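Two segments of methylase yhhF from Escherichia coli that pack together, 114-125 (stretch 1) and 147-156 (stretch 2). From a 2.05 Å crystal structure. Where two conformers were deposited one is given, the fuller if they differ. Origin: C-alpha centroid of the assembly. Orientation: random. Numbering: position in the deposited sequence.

Stretch 1 (114-125) SFLAQKGTPHNI
Stretch 2 147-156: NGWLADEALI

Two segments of methylase yhhF, 114-125 and 147-156, run side by side in the same direction and bury 765 Å² between them. Stretch 1 leaves a helix at its start, crosses a loop from A117 to P122, and enters a short extended run at H123; stretch 2 begins at N147, the first residue to leave helical phi/psi after a helix, and reaches extended backbone at L150-A151 and again at A154-I156. CA pairing runs K119 to N147, P122 to L150, N124 to A154 and I125 to L155, with CA-CA distances of 5.3, 4.4, 4.6 and 4.9 Å.

W149 covers by far the most surface. Its CA-to-CB bond points away from stretch 1, but chi1 of -66° (m) and chi2 of 102° bring the indole back against stretch 1. The ring is held by its one polar atom: W149 NE1 donates to L116 O at 2.9 Å, nearly straight at 162°. L116 (m, t) lays CD2 over one face, 3.7 Å from the centroid of the five-membered ring; on the opposite face G120 CA sits 3.4 Å from the centroid of the six-membered ring. Both lie within 10° of the ring normal, so the indole is sandwiched between two aliphatic carbons. G120 (phi/psi -93/-174) permits this closeness, since an ideal CB there would lie 2.3 Å from W149 CD2 and also clash with N147 O. F115 (chi1 180°, t; chi2 75°) meets the far end of the indole obliquely, F115 CE2 to W149 CH2 at 3.4 Å, with planes at 38°. Q118 (chi1 p) turns back along its own stretch, Q118 NE2 donating to F115 O at 2.8 Å, while Q118 CG lies 3.8 Å from W149 CZ2.

N147 (chi1 -66°, m; chi2 -25°) points toward stretch 1 and bonds in both roles. Its amide N147 ND2 gives a second hydrogen bond to L116 O, 2.8 Å, so L116 O accepts from both the indole and the amide; its backbone N147 O receives G120 N at 2.7 Å. G148 follows with phi/psi 79/23, a positive phi that favours glycine.

H123 (phi/psi -122/145; chi1 -66°, m; chi2 79°) starts the parallel pairing by bridging L150 from both sides: H123 N donates to W149 O at 2.9 Å, and A151 N to H123 O at 2.9 Å and 173°. The H123 and L150 side chains share a face. The imidazole edge turns to the same carbonyl, with a weak bond from H123 ND1 to W149 O at 3.4 Å. One residue earlier, P122 CB packs 4.1 Å from A151 CB.

The chain then turns a corner at N124 (phi/psi -75/-34) and, in stretch 2, at D152-E153. Parallel pairing resumes where L155 N donates to N124 O, 2.9 Å and 173°. I125 and L155, both m, t, share a face, and I125 CA approaches L155 O at 3.3 Å in a CA-H...O contact.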

# COMPACT_ATOMS: atom_id res chain seq x y z
N SER A 114 -2.29 14.37 6.99
CA SER A 114 -3.61 14.97 7.13
C SER A 114 -4.70 13.92 7.01
O SER A 114 -5.68 13.93 7.76
CB SER A 114 -3.86 16.01 6.02
OG SER A 114 -3.02 17.12 6.24
N PHE A 115 -4.55 13.04 6.03
CA PHE A 115 -5.56 12.02 5.79
C PHE A 115 -5.79 11.05 6.96
O PHE A 115 -6.94 10.75 7.30
CB PHE A 115 -5.32 11.22 4.50
CG PHE A 115 -6.39 10.18 4.29
CD1 PHE A 115 -7.65 10.55 3.85
CD2 PHE A 115 -6.16 8.85 4.63
CE1 PHE A 115 -8.65 9.58 3.72
CE2 PHE A 115 -7.17 7.89 4.51
CZ PHE A 115 -8.40 8.28 4.05
N LEU A 116 -4.70 10.55 7.54
CA LEU A 116 -4.77 9.54 8.60
C LEU A 116 -5.06 10.12 9.98
O LEU A 116 -5.39 9.38 10.91
CB LEU A 116 -3.48 8.67 8.63
CG LEU A 116 -3.15 7.92 7.33
CD1 LEU A 116 -1.76 7.35 7.40
CD2 LEU A 116 -4.23 6.83 7.04
N ALA A 117 -4.94 11.44 10.11
CA ALA A 117 -5.23 12.15 11.37
C ALA A 117 -6.71 12.47 11.46
O ALA A 117 -7.11 13.66 11.53
CB ALA A 117 -4.38 13.40 11.52
N GLN A 118 -7.51 11.41 11.49
CA GLN A 118 -8.95 11.47 11.71
C GLN A 118 -9.42 10.05 12.13
O GLN A 118 -8.64 9.09 12.02
CB GLN A 118 -9.67 11.89 10.42
CG GLN A 118 -9.40 10.92 9.24
CD GLN A 118 -10.28 11.17 8.03
OE1 GLN A 118 -11.44 11.61 8.16
NE2 GLN A 118 -9.74 10.91 6.82
N LYS A 119 -10.66 9.91 12.61
CA LYS A 119 -11.21 8.59 12.88
C LYS A 119 -11.25 7.77 11.60
O LYS A 119 -11.95 8.12 10.63
CB LYS A 119 -12.63 8.67 13.47
CG LYS A 119 -13.15 7.32 13.96
CD LYS A 119 -14.37 7.45 14.89
CE LYS A 119 -15.70 7.02 14.23
NZ LYS A 119 -16.17 7.94 13.14
N GLY A 120 -10.49 6.67 11.60
CA GLY A 120 -10.36 5.84 10.42
C GLY A 120 -11.33 4.70 10.33
O GLY A 120 -12.25 4.57 11.15
N THR A 121 -11.12 3.87 9.32
CA THR A 121 -11.92 2.68 9.11
C THR A 121 -10.96 1.49 8.95
O THR A 121 -9.90 1.64 8.35
CB THR A 121 -12.90 2.88 7.89
OG1 THR A 121 -13.84 1.81 7.90
CG2 THR A 121 -12.17 2.92 6.54
N PRO A 122 -11.28 0.33 9.57
CA PRO A 122 -10.28 -0.75 9.57
C PRO A 122 -10.01 -1.43 8.21
O PRO A 122 -10.93 -1.72 7.43
CB PRO A 122 -10.85 -1.76 10.57
CG PRO A 122 -12.35 -1.50 10.54
CD PRO A 122 -12.48 -0.02 10.35
N HIS A 123 -8.73 -1.66 7.94
CA HIS A 123 -8.29 -2.36 6.73
C HIS A 123 -7.48 -3.60 7.10
O HIS A 123 -6.72 -3.61 8.08
CB HIS A 123 -7.43 -1.44 5.85
CG HIS A 123 -8.19 -0.29 5.27
ND1 HIS A 123 -8.48 0.86 5.99
CD2 HIS A 123 -8.75 -0.11 4.04
CE1 HIS A 123 -9.16 1.70 5.22
NE2 HIS A 123 -9.36 1.12 4.04
N ASN A 124 -7.64 -4.63 6.27
CA ASN A 124 -6.91 -5.89 6.37
C ASN A 124 -5.45 -5.78 5.90
O ASN A 124 -4.56 -6.49 6.43
CB ASN A 124 -7.64 -6.94 5.52
CG ASN A 124 -9.10 -7.07 5.88
OD1 ASN A 124 -9.45 -7.59 6.96
ND2 ASN A 124 -9.98 -6.60 5.00
N ILE A 125 -5.22 -4.94 4.89
CA ILE A 125 -3.90 -4.77 4.27
C ILE A 125 -3.58 -3.30 4.03
O ILE A 125 -4.35 -2.59 3.37
CB ILE A 125 -3.81 -5.56 2.90
CG1 ILE A 125 -4.08 -7.07 3.11
CG2 ILE A 125 -2.50 -5.27 2.13
CD1 ILE A 125 -4.02 -7.92 1.83
N ASN A 147 -5.52 5.65 15.05
CA ASN A 147 -6.76 6.21 14.54
C ASN A 147 -7.74 5.19 13.93
O ASN A 147 -8.68 5.56 13.23
CB ASN A 147 -6.46 7.39 13.60
CG ASN A 147 -5.84 8.56 14.35
OD1 ASN A 147 -6.05 8.70 15.55
ND2 ASN A 147 -5.07 9.39 13.67
N GLY A 148 -7.54 3.90 14.22
CA GLY A 148 -8.50 2.87 13.83
C GLY A 148 -8.44 2.45 12.38
O GLY A 148 -9.41 1.91 11.84
N TRP A 149 -7.29 2.65 11.73
CA TRP A 149 -7.16 2.26 10.33
C TRP A 149 -6.92 0.75 10.10
O TRP A 149 -6.88 0.28 8.96
CB TRP A 149 -6.02 3.08 9.68
CG TRP A 149 -6.36 4.57 9.63
CD1 TRP A 149 -5.90 5.55 10.46
CD2 TRP A 149 -7.27 5.21 8.71
NE1 TRP A 149 -6.44 6.78 10.09
CE2 TRP A 149 -7.31 6.59 9.04
CE3 TRP A 149 -8.07 4.73 7.63
CZ2 TRP A 149 -8.08 7.51 8.33
CZ3 TRP A 149 -8.87 5.66 6.93
CH2 TRP A 149 -8.86 7.03 7.28
N LEU A 150 -6.70 0.01 11.17
CA LEU A 150 -6.23 -1.38 11.05
C LEU A 150 -7.31 -2.30 11.58
O LEU A 150 -7.87 -2.02 12.62
CB LEU A 150 -4.91 -1.60 11.82
CG LEU A 150 -3.71 -0.70 11.43
CD1 LEU A 150 -2.47 -1.05 12.23
CD2 LEU A 150 -3.42 -0.88 9.97
N ALA A 151 -7.61 -3.37 10.84
CA ALA A 151 -8.47 -4.43 11.33
C ALA A 151 -7.68 -5.17 12.38
O ALA A 151 -6.45 -5.06 12.44
CB ALA A 151 -8.89 -5.37 10.19
N ASP A 152 -8.42 -5.87 13.24
CA ASP A 152 -7.87 -6.70 14.31
C ASP A 152 -6.54 -7.40 14.02
O ASP A 152 -5.63 -7.29 14.86
CB ASP A 152 -8.93 -7.71 14.81
CG ASP A 152 -10.04 -7.03 15.61
OD1 ASP A 152 -9.91 -5.81 15.87
OD2 ASP A 152 -11.04 -7.70 15.98
N GLU A 153 -6.42 -8.08 12.87
CA GLU A 153 -5.16 -8.77 12.53
C GLU A 153 -4.53 -8.29 11.22
O GLU A 153 -4.14 -9.09 10.38
CB GLU A 153 -5.35 -10.29 12.46
CG GLU A 153 -5.65 -10.97 13.80
CD GLU A 153 -5.45 -12.48 13.71
OE1 GLU A 153 -5.35 -13.12 14.77
OE2 GLU A 153 -5.38 -13.02 12.57
N ALA A 154 -4.42 -6.99 11.07
CA ALA A 154 -3.97 -6.40 9.81
C ALA A 154 -2.50 -6.71 9.45
O ALA A 154 -1.66 -6.98 10.32
CB ALA A 154 -4.23 -4.89 9.85
N LEU A 155 -2.21 -6.66 8.15
CA LEU A 155 -0.86 -6.75 7.60
C LEU A 155 -0.49 -5.40 7.06
O LEU A 155 -1.28 -4.79 6.34
CB LEU A 155 -0.81 -7.80 6.48
CG LEU A 155 -1.09 -9.19 7.04
CD1 LEU A 155 -1.56 -10.16 5.96
CD2 LEU A 155 0.15 -9.70 7.80
N ILE A 156 0.67 -4.89 7.46
CA ILE A 156 1.15 -3.59 7.01
C ILE A 156 2.51 -3.77 6.30
O ILE A 156 3.49 -4.23 6.87
CB ILE A 156 1.30 -2.58 8.17
CG1 ILE A 156 0.02 -2.49 9.01
CG2 ILE A 156 1.72 -1.19 7.65
CD1 ILE A 156 -0.01 -3.47 10.25